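Chitin deacetylase (Bombyx mori, PDB 5ZNT) hydrolyses the N-acetamido groups of N-acetyl-D-glucosamine residues in chitin, yielding chitosan and acetate, as a zinc-dependent secreted enzyme of the carbohydrate esterase 4 family. Local coordinates at residues G95-A99 against V301-Q305; V208-V212 against V306-Q311. One frame throughout, in Å; residues are numbered along the deposited sequence.

Both contacts are made by one short helix, 303-311, which follows strand 298-300 in the deacetylase domain, a distorted (beta/alpha) barrel. Contact 1 uses its first turn and cap, packed on strand 97-100; contact 2 uses the turns that follow, packed on strand 209-214. Along the chain the order is 95-99, 208-212, 301-305, 306-311, so the two contacts interleave. Their centres lie about 11 Å apart, and they touch where M303 CE meets M211 CB at 3.8 Å and V301 CG2 meets V306 CG2 at 3.8 Å. Helix 303-311 thus packs on strands 97-100 and 209-214, which are far apart in sequence, with contact 1 nearer the zinc.

Contact 1: residues G95-A99 against V301-Q305; sequences GHEIA and VTMTQ
A capping box starts helix 303-311 here, and a buried glutamate from a parallel strand reaches its first turn. Segment 95-99 leaves the preceding helix through a Schellman motif at G95 (phi 99°, psi 3°) and becomes extended from H96 on, with strand 97-100 paired to strand 75-78. T302, at the N-cap, faces E97 with CA atoms 6.0 Å apart. The p rotamer of T302 lets T302 OG1 accept from Q305 N at 3.0 Å, while Q305 OE1 accepts from T302 N at 3.0 Å. E97 is fully stretched (chi1 and chi2 t, chi3 -3°) and points straight at the helix start. E97 OE1 lies 3.2 Å from T302 CB and accepts a nearly linear hydrogen bond from T304 N (2.8 Å, 172°), so the carboxylate takes the amide of T304 in the first turn, while M303 N is bonded to T75 OG1. Y168 OH also bonds E97 OE2. With T304 in the m rotamer, T304 OG1 donates to E97 OE2 at 2.7 Å.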
ATOM      1  N   GLY A  95       1.869   9.407 -11.479  1.00 19.37           N
ATOM      2  CA  GLY A  95       1.608   8.000 -11.711  1.00 19.16           C
ATOM      3  C   GLY A  95       1.745   7.098 -10.502  1.00 23.48           C
ATOM      4  O   GLY A  95       1.626   5.874 -10.650  1.00 20.20           O
ATOM      5  N   HIS A  96       2.017   7.649  -9.321  1.00 18.44           N
ATOM      6  CA  HIS A  96       1.977   6.835  -8.118  1.00 18.72           C
ATOM      7  C   HIS A  96       0.534   6.666  -7.657  1.00 18.64           C
ATOM      8  O   HIS A  96      -0.344   7.477  -7.964  1.00 18.37           O
ATOM      9  CB  HIS A  96       2.836   7.457  -7.022  1.00 18.15           C
ATOM     10  CG  HIS A  96       4.246   7.711  -7.462  1.00 20.12           C
ATOM     11  ND1 HIS A  96       5.173   6.699  -7.601  1.00 19.36           N
ATOM     12  CD2 HIS A  96       4.872   8.851  -7.833  1.00 19.53           C
ATOM     13  CE1 HIS A  96       6.317   7.210  -8.018  1.00 21.92           C
ATOM     14  NE2 HIS A  96       6.158   8.515  -8.176  1.00 21.99           N
ATOM     15  N   GLU A  97       0.287   5.581  -6.944  1.00 15.06           N
ATOM     16  CA  GLU A  97      -1.057   5.268  -6.489  1.00 18.35           C
ATOM     17  C   GLU A  97      -1.319   5.941  -5.150  1.00 15.42           C
ATOM     18  O   GLU A  97      -0.448   5.955  -4.280  1.00 15.72           O
ATOM     19  CB  GLU A  97      -1.245   3.754  -6.354  1.00 14.37           C
ATOM     20  CG  GLU A  97      -2.606   3.393  -5.760  1.00 16.20           C
ATOM     21  CD  GLU A  97      -2.906   1.895  -5.772  1.00 19.85           C
ATOM     22  OE1 GLU A  97      -2.080   1.120  -6.304  1.00 20.20           O
ATOM     23  OE2 GLU A  97      -3.989   1.509  -5.260  1.00 18.90           O
ATOM     24  N   ILE A  98      -2.520   6.499  -4.991  1.00 15.27           N
ATOM     25  CA  ILE A  98      -2.946   7.093  -3.725  1.00 18.97           C
ATOM     26  C   ILE A  98      -3.998   6.180  -3.124  1.00 15.43           C
ATOM     27  O   ILE A  98      -4.994   5.872  -3.781  1.00 16.37           O
ATOM     28  CB  ILE A  98      -3.511   8.508  -3.914  1.00 15.39           C
ATOM     29  CG1 ILE A  98      -2.464   9.416  -4.539  1.00 15.47           C
ATOM     30  CG2 ILE A  98      -4.007   9.071  -2.552  1.00 13.66           C
ATOM     31  CD1 ILE A  98      -1.179   9.572  -3.712  1.00 16.55           C
ATOM     32  N   ALA A  99      -3.777   5.746  -1.881  1.00 15.17           N
ATOM     33  CA  ALA A  99      -4.711   4.893  -1.148  1.00 15.47           C
ATOM     34  C   ALA A  99      -4.984   5.543   0.204  1.00 18.57           C
ATOM     35  O   ALA A  99      -4.349   6.541   0.559  1.00 17.35           O
ATOM     36  CB  ALA A  99      -4.143   3.466  -0.959  1.00 14.64           C
ATOM     37  N   VAL A 301       5.994  -1.659  -8.999  1.00 21.03           N
ATOM     38  CA  VAL A 301       4.650  -1.314  -9.430  1.00 17.72           C
ATOM     39  C   VAL A 301       3.787  -0.919  -8.229  1.00 21.61           C
ATOM     40  O   VAL A 301       4.113  -1.200  -7.069  1.00 17.99           O
ATOM     41  CB  VAL A 301       3.996  -2.490 -10.194  1.00 23.07           C
ATOM     42  CG1 VAL A 301       4.766  -2.781 -11.509  1.00 23.15           C
ATOM     43  CG2 VAL A 301       3.976  -3.724  -9.310  1.00 21.89           C
ATOM     44  N   THR A 302       2.654  -0.284  -8.527  1.00 21.44           N
ATOM     45  CA  THR A 302       1.677   0.023  -7.488  1.00 18.82           C
ATOM     46  C   THR A 302       0.921  -1.236  -7.074  1.00 22.79           C
ATOM     47  O   THR A 302       0.955  -2.272  -7.746  1.00 21.51           O
ATOM     48  CB  THR A 302       0.675   1.066  -7.970  1.00 16.44           C
ATOM     49  OG1 THR A 302      -0.185   0.480  -8.952  1.00 18.38           O
ATOM     50  CG2 THR A 302       1.384   2.272  -8.590  1.00 17.49           C
ATOM     51  N   MET A 303       0.177  -1.118  -5.974  1.00 17.51           N
ATOM     52  CA  MET A 303      -0.654  -2.237  -5.526  1.00 22.44           C
ATOM     53  C   MET A 303      -1.741  -2.554  -6.536  1.00 22.69           C
ATOM     54  O   MET A 303      -2.013  -3.724  -6.825  1.00 21.71           O
ATOM     55  CB  MET A 303      -1.290  -1.914  -4.179  1.00 19.60           C
ATOM     56  CG  MET A 303      -0.309  -1.469  -3.151  1.00 30.11           C
ATOM     57  SD  MET A 303       0.446  -2.910  -2.431  1.00 41.16           S
ATOM     58  CE  MET A 303      -0.273  -2.837  -0.861  1.00 25.66           C
ATOM     59  N   THR A 304      -2.428  -1.518  -7.035  1.00 19.98           N
ATOM     60  CA  THR A 304      -3.434  -1.740  -8.066  1.00 19.23           C
ATOM     61  C   THR A 304      -2.825  -2.454  -9.269  1.00 22.19           C
ATOM     62  O   THR A 304      -3.458  -3.335  -9.862  1.00 23.50           O
ATOM     63  CB  THR A 304      -4.060  -0.408  -8.488  1.00 24.68           C
ATOM     64  OG1 THR A 304      -4.889   0.080  -7.428  1.00 22.15           O
ATOM     65  CG2 THR A 304      -4.926  -0.558  -9.770  1.00 23.20           C
ATOM     66  N   GLN A 305      -1.580  -2.113  -9.621  1.00 22.86           N
ATOM     67  CA  GLN A 305      -0.936  -2.760 -10.762  1.00 23.21           C
ATOM     68  C   GLN A 305      -0.646  -4.238 -10.493  1.00 23.31           C
ATOM     69  O   GLN A 305      -0.660  -5.044 -11.433  1.00 26.94           O
ATOM     70  CB  GLN A 305       0.342  -2.006 -11.131  1.00 16.87           C
ATOM     71  CG  GLN A 305       0.028  -0.754 -11.926  1.00 19.56           C
ATOM     72  CD  GLN A 305       1.200   0.168 -12.113  1.00 22.70           C
ATOM     73  OE1 GLN A 305       2.250   0.014 -11.485  1.00 21.50           O
ATOM     74  NE2 GLN A 305       1.036   1.135 -13.006  1.00 24.71           N
TER

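Contact 2: residues V208-V212 against V306-Q311; sequences VWEMV and VIQWVQ
An isoleucine methyl sits almost squarely over the pyrrole ring of a tryptophan: I307 CG2 lies 4.0 Å from the centroid of the five-membered ring of W209, 12° off the ring normal, a CH-pi contact in an interface without any hydrogen bond between its segments. Segment 208-212 is extended through W209 and E210, then bends at M211 (phi -81°, psi 81°), the centre of an inverse gamma turn. Segment 306-311 is helical, with V310 N bonded to V306 O at 2.9 Å and Q311 N to I307 O at 3.0 Å. The closest CA pair is W209 with I307, 8.1 Å apart, leaving room for side chains between the backbones.

W209 (m, chi2 87°) and M211 (m at all three chi angles) both point at the helix, whereas the CA-to-CB bond of E210 between them points away, and E210 OE2 accepts from I172 N. W209 CH2 lies 3.6 Å from V310 CG1 and W209 CZ2 4.1 Å from Q311 CG. M211 meets the preceding part of the helix, M211 SD 3.8 Å from I307 CG1 and M211 CE 3.7 Å from V306 CG1. Y168 touches W209, M211 and I307 together. V306 also packs on M39 and T41 of strand 38-45, while I307 and V310 meet W209: apolar helix-on-strand packing within the distorted (beta/alpha) barrel of the CE4 (NodB homology) domain.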
ATOM      1  N   VAL A 208     -13.482  -8.507  -1.727  1.00 21.90           N
ATOM      2  CA  VAL A 208     -12.386  -7.564  -1.516  1.00 24.90           C
ATOM      3  C   VAL A 208     -11.083  -8.306  -1.744  1.00 26.64           C
ATOM      4  O   VAL A 208     -10.919  -9.440  -1.284  1.00 26.25           O
ATOM      5  CB  VAL A 208     -12.396  -6.973  -0.084  1.00 28.22           C
ATOM      6  CG1 VAL A 208     -11.261  -5.955   0.083  1.00 25.70           C
ATOM      7  CG2 VAL A 208     -13.770  -6.335   0.252  1.00 25.48           C
ATOM      8  N   TRP A 209     -10.135  -7.654  -2.405  1.00 19.41           N
ATOM      9  CA  TRP A 209      -8.798  -8.214  -2.535  1.00 19.86           C
ATOM     10  C   TRP A 209      -7.995  -7.934  -1.275  1.00 22.95           C
ATOM     11  O   TRP A 209      -8.155  -6.892  -0.634  1.00 22.79           O
ATOM     12  CB  TRP A 209      -8.073  -7.612  -3.738  1.00 19.99           C
ATOM     13  CG  TRP A 209      -8.562  -8.082  -5.056  1.00 28.08           C
ATOM     14  CD1 TRP A 209      -9.596  -7.561  -5.797  1.00 28.69           C
ATOM     15  CD2 TRP A 209      -8.031  -9.172  -5.820  1.00 24.42           C
ATOM     16  NE1 TRP A 209      -9.731  -8.261  -6.975  1.00 30.09           N
ATOM     17  CE2 TRP A 209      -8.791  -9.258  -7.010  1.00 25.54           C
ATOM     18  CE3 TRP A 209      -6.988 -10.083  -5.610  1.00 28.77           C
ATOM     19  CZ2 TRP A 209      -8.541 -10.221  -7.995  1.00 30.48           C
ATOM     20  CZ3 TRP A 209      -6.735 -11.041  -6.591  1.00 34.87           C
ATOM     21  CH2 TRP A 209      -7.515 -11.099  -7.772  1.00 32.13           C
ATOM     22  N   GLU A 210      -7.112  -8.870  -0.922  1.00 21.75           N
ATOM     23  CA  GLU A 210      -6.154  -8.655   0.155  1.00 19.69           C
ATOM     24  C   GLU A 210      -4.753  -8.615  -0.437  1.00 24.88           C
ATOM     25  O   GLU A 210      -4.218  -9.653  -0.848  1.00 21.86           O
ATOM     26  CB  GLU A 210      -6.233  -9.733   1.236  1.00 22.33           C
ATOM     27  CG  GLU A 210      -5.168  -9.547   2.334  1.00 21.61           C
ATOM     28  CD  GLU A 210      -5.339  -8.208   3.056  1.00 23.07           C
ATOM     29  OE1 GLU A 210      -6.498  -7.813   3.274  1.00 23.56           O
ATOM     30  OE2 GLU A 210      -4.336  -7.562   3.418  1.00 17.43           O
ATOM     31  N   MET A 211      -4.140  -7.430  -0.435  1.00 21.66           N
ATOM     32  CA  MET A 211      -2.727  -7.303  -0.790  1.00 19.69           C
ATOM     33  C   MET A 211      -1.924  -7.675   0.445  1.00 20.59           C
ATOM     34  O   MET A 211      -1.430  -6.825   1.189  1.00 19.62           O
ATOM     35  CB  MET A 211      -2.408  -5.895  -1.277  1.00 18.02           C
ATOM     36  CG  MET A 211      -2.944  -5.616  -2.677  1.00 24.53           C
ATOM     37  SD  MET A 211      -2.209  -6.689  -3.955  1.00 29.24           S
ATOM     38  CE  MET A 211      -0.453  -6.331  -3.767  1.00 23.84           C
ATOM     39  N   VAL A 212      -1.780  -8.990   0.648  1.00 20.99           N
ATOM     40  CA  VAL A 212      -1.308  -9.493   1.928  1.00 15.79           C
ATOM     41  C   VAL A 212       0.099  -8.993   2.192  1.00 20.47           C
ATOM     42  O   VAL A 212       0.917  -8.836   1.272  1.00 22.76           O
ATOM     43  CB  VAL A 212      -1.390 -11.035   1.948  1.00 22.60           C
ATOM     44  CG1 VAL A 212      -0.507 -11.666   0.846  1.00 17.75           C
ATOM     45  CG2 VAL A 212      -1.041 -11.594   3.319  1.00 20.60           C
ATOM     46  N   VAL A 306      -0.389  -4.618  -9.238  1.00 19.20           N
ATOM     47  CA  VAL A 306      -0.269  -6.040  -8.924  1.00 20.64           C
ATOM     48  C   VAL A 306      -1.584  -6.749  -9.225  1.00 26.84           C
ATOM     49  O   VAL A 306      -1.613  -7.779  -9.910  1.00 24.38           O
ATOM     50  CB  VAL A 306       0.160  -6.258  -7.461  1.00 21.45           C
ATOM     51  CG1 VAL A 306       0.147  -7.765  -7.134  1.00 21.65           C
ATOM     52  CG2 VAL A 306       1.542  -5.709  -7.224  1.00 18.11           C
ATOM     53  N   ILE A 307      -2.693  -6.193  -8.730  1.00 20.26           N
ATOM     54  CA  ILE A 307      -4.001  -6.804  -8.957  1.00 23.91           C
ATOM     55  C   ILE A 307      -4.307  -6.892 -10.451  1.00 27.22           C
ATOM     56  O   ILE A 307      -4.886  -7.877 -10.922  1.00 24.71           O
ATOM     57  CB  ILE A 307      -5.093  -6.024  -8.194  1.00 23.41           C
ATOM     58  CG1 ILE A 307      -4.864  -6.132  -6.685  1.00 25.63           C
ATOM     59  CG2 ILE A 307      -6.500  -6.522  -8.573  1.00 24.07           C
ATOM     60  CD1 ILE A 307      -5.795  -5.218  -5.831  1.00 26.68           C
ATOM     61  N   GLN A 308      -3.914  -5.876 -11.223  1.00 22.18           N
ATOM     62  CA  GLN A 308      -4.173  -5.914 -12.658  1.00 25.56           C
ATOM     63  C   GLN A 308      -3.398  -7.050 -13.323  1.00 29.61           C
ATOM     64  O   GLN A 308      -3.925  -7.727 -14.218  1.00 29.38           O
ATOM     65  CB  GLN A 308      -3.836  -4.561 -13.286  1.00 27.01           C
ATOM     66  CG  GLN A 308      -4.879  -3.503 -12.975  1.00 25.96           C
ATOM     67  CD  GLN A 308      -4.417  -2.120 -13.347  1.00 33.07           C
ATOM     68  OE1 GLN A 308      -3.249  -1.775 -13.165  1.00 26.62           O
ATOM     69  NE2 GLN A 308      -5.326  -1.320 -13.887  1.00 33.70           N
ATOM     70  N   TRP A 309      -2.171  -7.309 -12.864  1.00 20.67           N
ATOM     71  CA  TRP A 309      -1.421  -8.457 -13.369  1.00 22.35           C
ATOM     72  C   TRP A 309      -2.070  -9.772 -12.950  1.00 30.89           C
ATOM     73  O   TRP A 309      -2.186 -10.698 -13.762  1.00 28.65           O
ATOM     74  CB  TRP A 309       0.022  -8.405 -12.877  1.00 25.02           C
ATOM     75  CG  TRP A 309       0.903  -9.488 -13.467  1.00 25.89           C
ATOM     76  CD1 TRP A 309       1.746  -9.364 -14.536  1.00 24.68           C
ATOM     77  CD2 TRP A 309       1.023 -10.845 -13.019  1.00 23.20           C
ATOM     78  NE1 TRP A 309       2.376 -10.562 -14.791  1.00 25.67           N
ATOM     79  CE2 TRP A 309       1.948 -11.488 -13.877  1.00 28.87           C
ATOM     80  CE3 TRP A 309       0.434 -11.581 -11.987  1.00 22.32           C
ATOM     81  CZ2 TRP A 309       2.300 -12.831 -13.729  1.00 26.75           C
ATOM     82  CZ3 TRP A 309       0.782 -12.918 -11.841  1.00 30.77           C
ATOM     83  CH2 TRP A 309       1.714 -13.527 -12.704  1.00 27.14           C
ATOM     84  N   VAL A 310      -2.484  -9.885 -11.684  1.00 28.81           N
ATOM     85  CA  VAL A 310      -3.152 -11.107 -11.223  1.00 27.89           C
ATOM     86  C   VAL A 310      -4.369 -11.400 -12.079  1.00 28.81           C
ATOM     87  O   VAL A 310      -4.698 -12.563 -12.347  1.00 33.64           O
ATOM     88  CB  VAL A 310      -3.526 -10.988  -9.732  1.00 28.70           C
ATOM     89  CG1 VAL A 310      -4.433 -12.151  -9.300  1.00 30.33           C
ATOM     90  CG2 VAL A 310      -2.271 -10.975  -8.883  1.00 25.88           C
ATOM     91  N   GLN A 311      -5.060 -10.356 -12.519  1.00 27.62           N
ATOM     92  CA  GLN A 311      -6.283 -10.530 -13.282  1.00 32.93           C
ATOM     93  C   GLN A 311      -6.010 -10.906 -14.730  1.00 39.15           C
ATOM     94  O   GLN A 311      -6.917 -11.388 -15.417  1.00 37.47           O
ATOM     95  CB  GLN A 311      -7.119  -9.246 -13.216  1.00 27.97           C
ATOM     96  CG  GLN A 311      -7.731  -8.974 -11.822  1.00 27.85           C
ATOM     97  CD  GLN A 311      -8.434  -7.620 -11.752  1.00 32.88           C
ATOM     98  OE1 GLN A 311      -7.993  -6.640 -12.361  1.00 30.84           O
ATOM     99  NE2 GLN A 311      -9.537  -7.571 -11.032  1.00 35.45           N
TER